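Local coordinates for iron-regulated outer membrane protein (Neisseria meningitidis, PDB 4B7O) that probably carries iron, likely as a siderophore or similar chelate, across the outer membrane as a TonB-dependent beta-barrel transporter plugged by its N-terminal domain, at residues A[127-132]-A[512-518]; A[329-333]-A[359-365]; A[384-390]-A[439-445]; A[473-479]-A[524-530]; A[509-513]-A[532-536]. All blocks are in the same frame, centred on the assembly; numbering follows the deposited sequence.

Interaction 1 of 5, residues A[127-132]-A[512-518]; sequences DSQILY and RLYDALQ
At the edge of the Tyr132 ring, close to its plane, sits the carboxylate oxygen Asp515 OD2, 3.1 Å from Tyr132 CD1, with ring and carboxylate planes turned 41° apart. The same oxygen takes a weak, bent hydrogen bond from Tyr132 N. Asp515 OD1 lies 2.9 Å from Gln129 NE2, whose amide plane stands steeply to the carboxylate, at 75°. An aspartate suits this place because its short side chain brings both carboxylate oxygens close to the plug loop, one at Tyr132 N, one near Gln129 NE2; CG anti to its own carbonyl carbon (chi1 -62°) directs the carboxylate there. Beside it the main chains join directly: Ala516 N donates to Gln129 O at 2.9 Å, and Leu517 N to Ile130 O at 3.1 Å. Both donors belong to the start of a short 3-10 turn. Leu131 CD1 packs on Gln518 CG, 3.8 Å away. Asp127 OD2 lies 3.2 Å from Arg512 CD but off the guanidinium plane; its salt bridge goes to Lys442, while Arg512 pairs with Glu535. The contact thus fastens a loop of the plug domain, between strands 118-121 and 144-150, to a barrel loop folded inward beside strands 323-339, 355-373 and 376-391.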
# COMPACT_ATOMS: atom_id res chain seq x y z
N ASP A 127 9.09 -0.13 5.44
CA ASP A 127 8.91 -1.40 4.80
C ASP A 127 8.86 -2.53 5.80
O ASP A 127 8.69 -3.70 5.42
CB ASP A 127 9.97 -1.59 3.69
CG ASP A 127 11.37 -1.78 4.22
OD1 ASP A 127 11.66 -1.32 5.35
OD2 ASP A 127 12.18 -2.37 3.48
N SER A 128 8.95 -2.19 7.07
CA SER A 128 8.81 -3.21 8.12
C SER A 128 7.35 -3.49 8.43
O SER A 128 6.46 -2.75 8.04
CB SER A 128 9.60 -2.85 9.37
OG SER A 128 10.94 -2.50 9.00
N GLN A 129 7.11 -4.62 9.07
CA GLN A 129 5.76 -4.95 9.43
C GLN A 129 5.62 -5.34 10.92
O GLN A 129 6.61 -5.66 11.58
CB GLN A 129 5.32 -6.09 8.55
CG GLN A 129 5.94 -7.40 8.93
CD GLN A 129 5.46 -8.50 8.05
OE1 GLN A 129 4.33 -8.47 7.57
NE2 GLN A 129 6.32 -9.45 7.79
N ILE A 130 4.39 -5.32 11.41
CA ILE A 130 3.99 -5.92 12.69
C ILE A 130 4.04 -7.48 12.76
O ILE A 130 4.69 -8.01 13.62
CB ILE A 130 2.62 -5.36 13.13
CG1 ILE A 130 2.77 -3.84 13.35
CG2 ILE A 130 2.13 -6.04 14.42
CD1 ILE A 130 1.44 -3.14 13.36
N LEU A 131 3.34 -8.22 11.91
CA LEU A 131 3.37 -9.70 11.97
C LEU A 131 2.80 -10.26 10.69
O LEU A 131 1.93 -9.66 10.07
CB LEU A 131 2.56 -10.24 13.14
CG LEU A 131 2.49 -11.74 13.57
CD1 LEU A 131 3.67 -12.11 14.44
CD2 LEU A 131 1.19 -12.02 14.34
N TYR A 132 3.27 -11.44 10.31
CA TYR A 132 3.04 -11.88 8.94
C TYR A 132 1.60 -12.34 8.77
O TYR A 132 1.14 -12.55 7.63
CB TYR A 132 4.09 -12.94 8.47
CG TYR A 132 3.94 -14.26 9.16
CD1 TYR A 132 4.49 -14.49 10.45
CD2 TYR A 132 3.18 -15.28 8.57
CE1 TYR A 132 4.31 -15.71 11.10
CE2 TYR A 132 3.00 -16.51 9.21
CZ TYR A 132 3.56 -16.72 10.46
OH TYR A 132 3.33 -17.92 11.08
N ARG A 512 14.01 -6.94 4.64
CA ARG A 512 13.14 -6.39 5.69
C ARG A 512 13.52 -6.95 7.05
O ARG A 512 13.86 -8.13 7.16
CB ARG A 512 11.68 -6.67 5.43
CG ARG A 512 11.32 -6.76 3.96
CD ARG A 512 11.61 -5.53 3.10
NE ARG A 512 11.13 -5.86 1.73
CZ ARG A 512 11.79 -6.58 0.81
NH1 ARG A 512 13.05 -7.00 1.00
NH2 ARG A 512 11.20 -6.85 -0.34
N LEU A 513 13.47 -6.12 8.08
CA LEU A 513 13.58 -6.61 9.46
C LEU A 513 12.45 -7.58 9.75
O LEU A 513 11.37 -7.48 9.21
CB LEU A 513 13.53 -5.44 10.43
CG LEU A 513 14.52 -4.30 10.15
CD1 LEU A 513 14.13 -2.99 10.81
CD2 LEU A 513 15.96 -4.65 10.54
N TYR A 514 12.72 -8.57 10.58
CA TYR A 514 11.71 -9.60 10.97
C TYR A 514 10.49 -8.98 11.67
O TYR A 514 10.53 -7.80 12.07
CB TYR A 514 12.41 -10.65 11.87
CG TYR A 514 11.74 -11.98 12.07
CD1 TYR A 514 11.62 -12.92 11.02
CD2 TYR A 514 11.26 -12.36 13.35
CE1 TYR A 514 11.01 -14.17 11.23
CE2 TYR A 514 10.65 -13.58 13.55
CZ TYR A 514 10.53 -14.48 12.52
OH TYR A 514 9.92 -15.69 12.82
N ASP A 515 9.40 -9.72 11.80
CA ASP A 515 8.14 -9.13 12.34
C ASP A 515 8.39 -8.40 13.64
O ASP A 515 9.07 -8.93 14.55
CB ASP A 515 7.11 -10.22 12.60
CG ASP A 515 6.71 -10.95 11.35
OD1 ASP A 515 7.32 -10.60 10.30
OD2 ASP A 515 5.81 -11.85 11.41
N ALA A 516 7.89 -7.19 13.73
CA ALA A 516 8.12 -6.35 14.90
C ALA A 516 7.64 -7.05 16.17
O ALA A 516 8.31 -6.98 17.20
CB ALA A 516 7.39 -4.98 14.77
N LEU A 517 6.47 -7.68 16.08
CA LEU A 517 5.83 -8.29 17.22
C LEU A 517 6.58 -9.52 17.74
O LEU A 517 6.23 -10.06 18.79
CB LEU A 517 4.38 -8.64 16.91
CG LEU A 517 3.65 -9.08 18.18
CD1 LEU A 517 3.72 -8.08 19.34
CD2 LEU A 517 2.22 -9.44 17.79
N GLN A 518 7.64 -9.93 17.06
CA GLN A 518 8.35 -11.12 17.50
C GLN A 518 9.75 -10.76 17.79
O GLN A 518 10.54 -11.61 18.14
CB GLN A 518 8.33 -12.21 16.44
CG GLN A 518 6.96 -12.73 16.15
CD GLN A 518 7.04 -14.19 15.68
OE1 GLN A 518 7.19 -15.13 16.50
NE2 GLN A 518 6.96 -14.39 14.38

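Interaction 2 of 5, residues A[329-333]-A[359-365]; sequences NAYVL and ITTRGMN
Asn329 and Asn365 lie side by side and point the same way, their amides nearly coplanar. Asn365 ND2 donates a hydrogen bond to Asn329 OD1 at 2.6 Å, in the carbonyl plane and on a lone pair. The remaining amide atoms are satisfied: Asn329 ND2 donates to Asn123 O of the plug, and Asn365 OD1 accepts from Asn383. Paired asparagines suit a polar barrel lining, since each amide both gives and takes. Along the backbone, Asn365 N donates to Asn329 O at 2.8 Å; Tyr331 N bonds to Gly363 O at 2.9 Å and Gly363 N returns to Tyr331 O. Leu333 N and Thr361 O meet at 2.7 Å, as do Thr361 N and Leu333 O. Leu333 O has a second donor, a water that also hydrogen-bonds to Thr361 OG1. Tyr331 with Gly363 and Leu333 with Thr361 are hydrogen-bonded pairs of an antiparallel meander, strands 323-339 and 355-373 being neighbours in the wall of the transporter barrel. The Tyr331 ring, with CG between its backbone N and carbonyl carbon (chi1 67°), folds across the partner strand. Gly363 CA makes a CH-pi contact 3.9 Å from the ring centroid; without a side chain, Gly363 lets the ring lie over its backbone N, 3.7 Å from the plane. Thr361 CG2 meets the ring edge, 3.8 Å from Tyr331 CE1. On the other face Ala330 CB lies 4.4 Å from Met364 CB.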
# COMPACT_ATOMS: atom_id res chain seq x y z
N ASN A 329 11.60 16.44 1.74
CA ASN A 329 10.81 16.25 2.91
C ASN A 329 11.57 15.62 4.08
O ASN A 329 12.66 15.01 3.89
CB ASN A 329 9.52 15.53 2.58
CG ASN A 329 9.71 14.06 2.34
OD1 ASN A 329 10.68 13.63 1.67
ND2 ASN A 329 8.78 13.25 2.90
N ALA A 330 11.02 15.79 5.29
CA ALA A 330 11.58 15.08 6.41
C ALA A 330 10.45 14.59 7.28
O ALA A 330 9.51 15.33 7.58
CB ALA A 330 12.46 16.01 7.23
N TYR A 331 10.55 13.35 7.73
CA TYR A 331 9.47 12.85 8.45
C TYR A 331 9.86 11.87 9.55
O TYR A 331 10.96 11.32 9.57
CB TYR A 331 8.52 12.18 7.44
CG TYR A 331 9.11 10.97 6.83
CD1 TYR A 331 9.00 9.76 7.42
CD2 TYR A 331 9.86 11.08 5.64
CE1 TYR A 331 9.58 8.64 6.84
CE2 TYR A 331 10.44 9.99 5.06
CZ TYR A 331 10.30 8.78 5.65
OH TYR A 331 10.86 7.70 5.06
N VAL A 332 8.86 11.57 10.38
CA VAL A 332 8.92 10.53 11.44
C VAL A 332 7.66 9.75 11.39
O VAL A 332 6.57 10.27 11.52
CB VAL A 332 8.97 11.21 12.83
CG1 VAL A 332 9.17 10.19 13.91
CG2 VAL A 332 10.06 12.30 12.86
N LEU A 333 7.77 8.48 11.18
CA LEU A 333 6.61 7.69 10.98
C LEU A 333 6.59 6.68 12.11
O LEU A 333 7.56 5.96 12.33
CB LEU A 333 6.81 6.96 9.67
CG LEU A 333 5.60 6.76 8.79
CD1 LEU A 333 6.00 6.03 7.52
CD2 LEU A 333 4.50 5.99 9.50
N ILE A 359 7.32 0.81 15.95
CA ILE A 359 8.27 0.87 14.85
C ILE A 359 8.43 2.32 14.47
O ILE A 359 7.45 3.02 14.30
CB ILE A 359 7.79 0.14 13.62
CG1 ILE A 359 7.35 -1.27 13.94
CG2 ILE A 359 8.92 0.07 12.60
CD1 ILE A 359 6.76 -1.93 12.72
N THR A 360 9.64 2.79 14.34
CA THR A 360 9.85 4.21 14.23
C THR A 360 10.62 4.36 12.95
O THR A 360 11.60 3.68 12.76
CB THR A 360 10.67 4.81 15.46
OG1 THR A 360 9.91 4.79 16.67
CG2 THR A 360 11.01 6.24 15.24
N THR A 361 10.19 5.25 12.09
CA THR A 361 10.87 5.43 10.86
C THR A 361 11.18 6.85 10.73
O THR A 361 10.28 7.67 10.88
CB THR A 361 9.97 4.99 9.69
OG1 THR A 361 9.76 3.58 9.83
CG2 THR A 361 10.64 5.25 8.32
N ARG A 362 12.45 7.15 10.45
CA ARG A 362 12.77 8.56 10.07
C ARG A 362 13.41 8.61 8.71
O ARG A 362 14.17 7.71 8.33
CB ARG A 362 13.73 9.23 11.04
CG ARG A 362 13.36 9.04 12.48
CD ARG A 362 14.59 8.81 13.33
NE ARG A 362 14.42 9.52 14.57
CZ ARG A 362 14.87 10.75 14.77
NH1 ARG A 362 15.54 11.38 13.80
NH2 ARG A 362 14.66 11.34 15.95
N GLY A 363 13.09 9.66 7.98
CA GLY A 363 13.55 9.75 6.62
C GLY A 363 13.59 11.17 6.20
O GLY A 363 12.91 12.02 6.77
N MET A 364 14.46 11.42 5.23
CA MET A 364 14.49 12.69 4.53
C MET A 364 14.78 12.45 3.07
O MET A 364 15.45 11.50 2.72
CB MET A 364 15.49 13.66 5.12
CG MET A 364 16.60 12.97 5.86
SD MET A 364 17.79 14.17 6.47
CE MET A 364 19.31 13.19 6.46
N ASN A 365 14.25 13.34 2.25
CA ASN A 365 14.46 13.27 0.82
C ASN A 365 14.80 14.61 0.28
O ASN A 365 14.11 15.59 0.59
CB ASN A 365 13.20 12.80 0.13
CG ASN A 365 12.81 11.42 0.58
OD1 ASN A 365 13.60 10.51 0.45
ND2 ASN A 365 11.61 11.29 1.17
O HOH W 1 7.20 3.37 11.16

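Interaction 3 of 5, residues A[384-390]-A[439-445]; sequences YRHQEIK and NPTKTDT
Arg385 and Asp444 lie alongside each other on one face of the strand pair, joined by a salt bridge from NH2 to OD2 of 3.0 Å. The nitrogen comes from above the carboxylate plane, and the flat groups stand 71° apart. On the opposite face Glu388 OE2 accepts from Asn439 ND2, in the loop before strand 441-455, on the anti side but 33° out of the carboxylate plane (3.0 Å). The extended Glu388 chain, CG anti to the backbone N (chi1 -170°), carries the carboxylate to the asparagine, while its CG rests 3.7 Å from Thr441 CG2. Thr443 serves both ring neighbours: its CG2 touches Tyr384 CE1 at 3.5 Å, and its OG1 lies at the His386 ring edge. A water links Tyr384 OH to Thr443 OG1. The backbones carrying these groups form an antiparallel barrel pairing, in which Arg385 exchanges hydrogen bonds with Asp444 and Gln387 with Lys442. Ile389 N continues it to Pro440 O, at 3.2 Å; proline has no N-H to return. Farther out, Lys442 NZ makes a long, 3.9 Å ion pair with Asp444 OD2. Its stronger partners are Asp127 of the plug and Pro511 O, and Asp444 OD1 accepts from Ser510 OG of an interior loop.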
# COMPACT_ATOMS: atom_id res chain seq x y z
N TYR A 384 17.39 9.19 2.50
CA TYR A 384 17.78 8.58 3.77
C TYR A 384 16.60 7.95 4.52
O TYR A 384 15.60 8.62 4.82
CB TYR A 384 18.40 9.67 4.68
CG TYR A 384 18.80 9.13 6.03
CD1 TYR A 384 19.97 8.38 6.16
CD2 TYR A 384 18.00 9.33 7.17
CE1 TYR A 384 20.36 7.86 7.37
CE2 TYR A 384 18.38 8.83 8.41
CZ TYR A 384 19.58 8.09 8.48
OH TYR A 384 20.03 7.54 9.63
N ARG A 385 16.69 6.71 4.91
CA ARG A 385 15.63 6.19 5.77
C ARG A 385 16.20 5.43 6.93
O ARG A 385 16.99 4.55 6.70
CB ARG A 385 14.73 5.21 5.01
CG ARG A 385 13.47 4.93 5.79
CD ARG A 385 12.47 4.11 5.05
NE ARG A 385 13.05 2.88 4.61
CZ ARG A 385 12.55 2.12 3.64
NH1 ARG A 385 11.42 2.46 3.00
NH2 ARG A 385 13.19 1.02 3.35
N HIS A 386 15.78 5.74 8.16
CA HIS A 386 16.13 4.95 9.35
C HIS A 386 14.93 4.31 9.98
O HIS A 386 13.92 5.00 10.33
CB HIS A 386 16.86 5.84 10.40
CG HIS A 386 17.47 5.05 11.55
ND1 HIS A 386 16.77 4.74 12.67
CD2 HIS A 386 18.74 4.48 11.70
CE1 HIS A 386 17.56 4.02 13.49
NE2 HIS A 386 18.75 3.85 12.89
N GLN A 387 15.01 2.99 10.12
CA GLN A 387 14.01 2.26 10.85
C GLN A 387 14.45 1.66 12.16
O GLN A 387 15.52 1.06 12.21
CB GLN A 387 13.47 1.13 9.99
CG GLN A 387 12.29 1.59 9.19
CD GLN A 387 12.07 0.72 8.00
OE1 GLN A 387 12.89 0.70 7.07
NE2 GLN A 387 10.98 -0.02 8.02
N GLU A 388 13.59 1.72 13.17
CA GLU A 388 13.90 1.04 14.46
C GLU A 388 12.67 0.38 15.03
O GLU A 388 11.65 1.06 15.22
CB GLU A 388 14.46 2.03 15.50
CG GLU A 388 15.01 1.33 16.75
CD GLU A 388 15.64 2.24 17.85
OE1 GLU A 388 15.78 3.50 17.68
OE2 GLU A 388 16.01 1.69 18.93
N ILE A 389 12.78 -0.92 15.29
CA ILE A 389 11.72 -1.71 15.88
C ILE A 389 12.04 -1.73 17.40
O ILE A 389 13.16 -2.02 17.76
CB ILE A 389 11.76 -3.14 15.33
CG1 ILE A 389 11.27 -3.22 13.89
CG2 ILE A 389 10.92 -4.06 16.11
CD1 ILE A 389 11.10 -4.63 13.31
N LYS A 390 11.08 -1.40 18.27
CA LYS A 390 11.28 -1.28 19.74
C LYS A 390 10.17 -1.98 20.43
O LYS A 390 9.10 -1.40 20.55
CB LYS A 390 11.21 0.18 20.19
CG LYS A 390 11.79 1.13 19.17
CD LYS A 390 11.39 2.57 19.44
CE LYS A 390 12.23 3.44 18.55
NZ LYS A 390 12.17 4.85 18.97
N ASN A 439 17.42 -3.42 20.07
CA ASN A 439 16.49 -3.01 19.04
C ASN A 439 17.07 -3.08 17.64
O ASN A 439 18.03 -2.35 17.32
CB ASN A 439 16.10 -1.58 19.31
CG ASN A 439 15.14 -1.47 20.45
OD1 ASN A 439 14.76 -2.49 21.03
ND2 ASN A 439 14.70 -0.26 20.74
N PRO A 440 16.46 -3.89 16.77
CA PRO A 440 16.89 -4.02 15.39
C PRO A 440 16.68 -2.73 14.67
O PRO A 440 15.73 -2.00 15.00
CB PRO A 440 15.96 -5.09 14.83
CG PRO A 440 15.31 -5.71 16.03
CD PRO A 440 15.19 -4.58 17.00
N THR A 441 17.61 -2.40 13.78
CA THR A 441 17.48 -1.20 12.97
C THR A 441 17.94 -1.41 11.50
O THR A 441 18.56 -2.41 11.16
CB THR A 441 18.27 -0.03 13.55
OG1 THR A 441 19.65 -0.29 13.34
CG2 THR A 441 18.03 0.14 15.03
N LYS A 442 17.65 -0.43 10.65
CA LYS A 442 18.00 -0.52 9.23
C LYS A 442 18.10 0.88 8.71
O LYS A 442 17.18 1.68 8.91
CB LYS A 442 16.97 -1.30 8.42
CG LYS A 442 17.47 -1.58 7.01
CD LYS A 442 16.57 -2.56 6.29
CE LYS A 442 15.47 -1.81 5.56
NZ LYS A 442 14.61 -2.80 4.88
N THR A 443 19.25 1.19 8.13
CA THR A 443 19.43 2.48 7.45
C THR A 443 19.46 2.22 5.94
O THR A 443 20.13 1.30 5.49
CB THR A 443 20.76 3.11 7.87
OG1 THR A 443 20.75 3.29 9.29
CG2 THR A 443 20.98 4.45 7.20
N ASP A 444 18.70 3.00 5.17
CA ASP A 444 18.77 2.92 3.70
C ASP A 444 19.18 4.29 3.22
O ASP A 444 18.66 5.30 3.71
CB ASP A 444 17.47 2.49 3.05
CG ASP A 444 17.17 1.02 3.25
OD1 ASP A 444 17.96 0.16 2.82
OD2 ASP A 444 16.09 0.69 3.82
N THR A 445 20.19 4.28 2.34
CA THR A 445 20.79 5.49 1.77
C THR A 445 20.87 5.41 0.21
O THR A 445 21.34 4.42 -0.38
CB THR A 445 22.21 5.73 2.35
OG1 THR A 445 22.33 5.03 3.60
CG2 THR A 445 22.42 7.20 2.59
O HOH W 2 22.00 5.97 10.26

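Interaction 4 of 5, residues A[473-479]-A[524-530]; sequences THDGKTV and GIISIAD
A type I beta turn, Thr473 to Gly476, leads from strand 458-472 into strand 478-493 and presents its side chains to strand 525-528. An Asx turn braces it, Asp475 OD1 accepting from Lys477 N, which leaves OD2 for Ser527 OG at 2.9 Å through its syn lone pair. Gly476 suits the turn's last position, where phi is positive. His474 NE2 accepts from Ile526 N at 2.9 Å, nearly straight (169°) but tilted from the ring plane; ND1 is bound to Thr519 O. The imidazole reaches there because its CG lies between backbone N and carbonyl carbon (chi1 71°). Lys477, extended throughout, reaches Ile528 O with NZ, though the modelled 2.5 Å is too short, so the length is doubtful. Thr473 OG1 turns back to Lys477 O, while its methyl CG2 lies 3.2 Å from Ile526 O. Val479 CG2 packs on Ile528 CG2 at 3.6 Å, two branched apolar side chains, Ile528 also touching Val471. Strand 525-528 is held between this hairpin and strand 578-600, with which it runs parallel.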
# COMPACT_ATOMS: atom_id res chain seq x y z
N THR A 473 20.49 -6.47 13.16
CA THR A 473 19.52 -7.38 13.69
C THR A 473 19.49 -7.25 15.20
O THR A 473 20.25 -6.46 15.77
CB THR A 473 19.90 -8.82 13.37
OG1 THR A 473 21.31 -8.88 13.05
CG2 THR A 473 19.04 -9.40 12.22
N HIS A 474 18.63 -8.01 15.87
CA HIS A 474 18.45 -7.87 17.32
C HIS A 474 19.48 -8.57 18.14
O HIS A 474 19.33 -8.65 19.33
CB HIS A 474 17.06 -8.28 17.81
CG HIS A 474 16.79 -9.75 17.76
ND1 HIS A 474 15.59 -10.26 18.10
CD2 HIS A 474 17.57 -10.82 17.34
CE1 HIS A 474 15.59 -11.60 17.93
NE2 HIS A 474 16.81 -11.95 17.46
N ASP A 475 20.51 -9.10 17.51
CA ASP A 475 21.65 -9.62 18.26
C ASP A 475 22.87 -8.72 18.09
O ASP A 475 23.99 -9.16 18.31
CB ASP A 475 21.97 -11.07 17.87
CG ASP A 475 22.17 -11.25 16.36
OD1 ASP A 475 22.26 -10.22 15.63
OD2 ASP A 475 22.27 -12.43 15.93
N GLY A 476 22.64 -7.47 17.71
CA GLY A 476 23.74 -6.53 17.45
C GLY A 476 24.51 -6.74 16.15
O GLY A 476 25.28 -5.88 15.75
N LYS A 477 24.27 -7.87 15.47
CA LYS A 477 24.99 -8.24 14.23
C LYS A 477 24.59 -7.39 13.03
O LYS A 477 23.40 -7.31 12.66
CB LYS A 477 24.80 -9.72 13.90
CG LYS A 477 25.48 -10.11 12.59
CD LYS A 477 24.99 -11.49 12.18
CE LYS A 477 25.93 -12.21 11.21
NZ LYS A 477 25.27 -13.54 10.94
N THR A 478 25.61 -6.76 12.45
CA THR A 478 25.45 -5.85 11.32
C THR A 478 25.76 -6.51 10.01
O THR A 478 26.32 -7.60 9.99
CB THR A 478 26.31 -4.63 11.52
OG1 THR A 478 25.75 -3.92 12.62
CG2 THR A 478 26.27 -3.75 10.35
N VAL A 479 25.34 -5.88 8.91
CA VAL A 479 25.67 -6.35 7.56
C VAL A 479 25.16 -5.29 6.64
O VAL A 479 24.01 -4.86 6.79
CB VAL A 479 24.92 -7.61 7.16
CG1 VAL A 479 25.13 -7.84 5.66
CG2 VAL A 479 25.39 -8.79 7.99
N GLY A 524 12.97 -17.27 19.29
CA GLY A 524 14.25 -17.62 18.72
C GLY A 524 15.02 -16.41 18.29
O GLY A 524 14.47 -15.30 18.22
N ILE A 525 16.32 -16.59 18.03
CA ILE A 525 17.10 -15.47 17.58
C ILE A 525 16.89 -15.41 16.09
O ILE A 525 16.67 -16.46 15.45
CB ILE A 525 18.60 -15.60 17.88
CG1 ILE A 525 18.83 -15.81 19.37
CG2 ILE A 525 19.31 -14.31 17.49
CD1 ILE A 525 18.10 -14.80 20.26
N ILE A 526 16.87 -14.18 15.57
CA ILE A 526 16.72 -13.91 14.14
C ILE A 526 17.84 -13.02 13.72
O ILE A 526 17.80 -11.79 13.93
CB ILE A 526 15.43 -13.14 13.81
CG1 ILE A 526 14.17 -13.92 14.24
CG2 ILE A 526 15.46 -12.75 12.34
CD1 ILE A 526 13.94 -15.25 13.55
N SER A 527 18.85 -13.64 13.12
CA SER A 527 20.02 -12.93 12.65
C SER A 527 19.98 -12.61 11.11
O SER A 527 18.95 -12.78 10.43
CB SER A 527 21.27 -13.74 13.05
OG SER A 527 22.43 -12.90 13.06
N ILE A 528 21.09 -12.16 10.57
CA ILE A 528 21.24 -12.02 9.14
C ILE A 528 22.58 -12.65 8.75
O ILE A 528 23.57 -12.42 9.43
CB ILE A 528 21.20 -10.55 8.76
CG1 ILE A 528 21.28 -10.37 7.23
CG2 ILE A 528 22.28 -9.79 9.50
CD1 ILE A 528 20.94 -8.96 6.79
N ALA A 529 22.59 -13.44 7.68
CA ALA A 529 23.80 -14.12 7.23
C ALA A 529 24.86 -13.15 6.73
O ALA A 529 24.57 -11.98 6.46
CB ALA A 529 23.46 -15.13 6.17
N ASP A 530 26.10 -13.60 6.68
CA ASP A 530 27.20 -12.76 6.13
C ASP A 530 27.03 -12.45 4.64
O ASP A 530 26.62 -13.32 3.85
CB ASP A 530 28.56 -13.46 6.32
CG ASP A 530 29.23 -13.09 7.65
OD1 ASP A 530 29.22 -11.87 8.03
OD2 ASP A 530 29.77 -14.02 8.30

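Interaction 5 of 5, residues A[509-513]-A[532-536]; sequences RSPRL and TKAER
Two backbone hydrogen bonds join the segments: Arg509 N donates to Glu535 O and Glu535 N to Arg509 O, both 2.9 Å. The charged contact is between Arg512 NH2 and Glu535 OE1, 2.8 Å apart. The oxygen sits at the guanidinium edge, in its plane, and is approached on the syn side but 27° out of the plane of a carboxylate turned 85° to it. Arg512 NH1 adds a weak bond to Glu535 OE1 at 3.3 Å, and another weak one to Ser510 O. Glutamate suits the spot because its extended chain spans from strand to loop, and OE2 is itself held by Leu566 N. The antiparallel hydrogen-bonded pair of Arg509 with Glu535 is where strands 498-509 and 535-547 of the barrel meet; beyond it Ser510 and Pro511 leave the wall for the interior loop. By van der Waals packing, Arg509 CG lies over one face of the Arg512 guanidinium, 3.8 Å above its plane. Arg509, with CG anti to its backbone N (chi1 -152°), carries its own guanidinium on to the plug, forming a salt bridge with Asp118. Ala534 CB is likewise packed, 3.3 Å from Arg509 O, its small methyl fitting against the carbonyl.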
# COMPACT_ATOMS: atom_id res chain seq x y z
N ARG A 509 15.96 -3.55 -3.27
CA ARG A 509 15.31 -3.43 -1.99
C ARG A 509 16.10 -4.22 -0.94
O ARG A 509 16.38 -5.39 -1.14
CB ARG A 509 13.94 -4.03 -2.11
CG ARG A 509 12.93 -3.44 -1.16
CD ARG A 509 11.55 -3.78 -1.70
NE ARG A 509 10.53 -3.71 -0.68
CZ ARG A 509 9.88 -2.61 -0.39
NH1 ARG A 509 10.13 -1.51 -1.07
NH2 ARG A 509 8.95 -2.63 0.55
N SER A 510 16.47 -3.53 0.14
CA SER A 510 17.13 -4.13 1.32
C SER A 510 16.27 -5.07 2.10
O SER A 510 15.06 -4.91 2.14
CB SER A 510 17.53 -3.01 2.29
OG SER A 510 16.43 -2.14 2.59
N PRO A 511 16.88 -6.08 2.73
CA PRO A 511 16.12 -7.11 3.47
C PRO A 511 15.22 -6.44 4.46
O PRO A 511 15.63 -5.44 5.04
CB PRO A 511 17.20 -7.85 4.25
CG PRO A 511 18.52 -7.43 3.68
CD PRO A 511 18.30 -6.43 2.61
N ARG A 512 14.01 -6.94 4.64
CA ARG A 512 13.14 -6.39 5.69
C ARG A 512 13.52 -6.95 7.05
O ARG A 512 13.86 -8.13 7.16
CB ARG A 512 11.68 -6.67 5.43
CG ARG A 512 11.32 -6.76 3.96
CD ARG A 512 11.61 -5.53 3.10
NE ARG A 512 11.13 -5.86 1.73
CZ ARG A 512 11.79 -6.58 0.81
NH1 ARG A 512 13.05 -7.00 1.00
NH2 ARG A 512 11.20 -6.85 -0.34
N LEU A 513 13.47 -6.12 8.08
CA LEU A 513 13.58 -6.61 9.46
C LEU A 513 12.45 -7.58 9.75
O LEU A 513 11.37 -7.48 9.21
CB LEU A 513 13.53 -5.44 10.43
CG LEU A 513 14.52 -4.30 10.15
CD1 LEU A 513 14.13 -2.99 10.81
CD2 LEU A 513 15.96 -4.65 10.54
N THR A 532 24.84 -11.11 2.89
CA THR A 532 23.54 -11.20 2.23
C THR A 532 23.18 -9.83 1.64
O THR A 532 23.28 -8.81 2.30
CB THR A 532 22.37 -11.75 3.09
OG1 THR A 532 21.55 -10.68 3.57
CG2 THR A 532 22.83 -12.61 4.20
N LYS A 533 22.76 -9.85 0.37
CA LYS A 533 22.57 -8.64 -0.44
C LYS A 533 21.09 -8.23 -0.50
O LYS A 533 20.19 -9.03 -0.14
CB LYS A 533 23.02 -8.91 -1.90
CG LYS A 533 24.23 -9.85 -2.11
CD LYS A 533 25.46 -9.07 -2.55
CE LYS A 533 26.69 -9.49 -1.76
NZ LYS A 533 26.92 -10.98 -1.72
N ALA A 534 20.88 -7.02 -1.01
CA ALA A 534 19.55 -6.53 -1.47
C ALA A 534 18.97 -7.29 -2.66
O ALA A 534 19.70 -7.74 -3.52
CB ALA A 534 19.59 -5.05 -1.81
N GLU A 535 17.65 -7.45 -2.65
CA GLU A 535 16.88 -8.00 -3.76
C GLU A 535 17.03 -7.07 -4.92
O GLU A 535 16.82 -5.85 -4.77
CB GLU A 535 15.42 -8.03 -3.38
CG GLU A 535 15.02 -9.28 -2.63
CD GLU A 535 13.59 -9.20 -2.09
OE1 GLU A 535 13.00 -8.07 -2.10
OE2 GLU A 535 13.05 -10.27 -1.69
N ARG A 536 17.31 -7.62 -6.08
CA ARG A 536 17.57 -6.75 -7.27
C ARG A 536 16.61 -7.02 -8.42
O ARG A 536 16.51 -8.13 -8.93
CB ARG A 536 19.04 -6.83 -7.71
CG ARG A 536 19.44 -5.66 -8.60
CD ARG A 536 20.88 -5.31 -8.43
NE ARG A 536 21.29 -4.20 -9.30
CZ ARG A 536 21.77 -4.39 -10.53
NH1 ARG A 536 21.86 -5.64 -11.03
NH2 ARG A 536 22.15 -3.33 -11.25

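In the fold
From the N terminus, the plug loop 127-132 comes first; interaction 1 closes a span of 379 residues when that loop meets 512-518. Interactions 2 and 3 nest inside this span, in series: each pairs barrel strands, and they share a border because strands 355-373 and 376-391 are neighbours. Interaction 4 opens within the span and closes after it, so it crosses interaction 1; it also alternates with interaction 5, which shares Arg512 and Leu513 with interaction 1. Interactions 1, 3 and 5 meet through Asp127, Lys442, Asp444 and Ser510, tying plug, barrel wall and inward loop together. Interaction 4, touching interaction 3 at Pro440, extends this to strand 525-528.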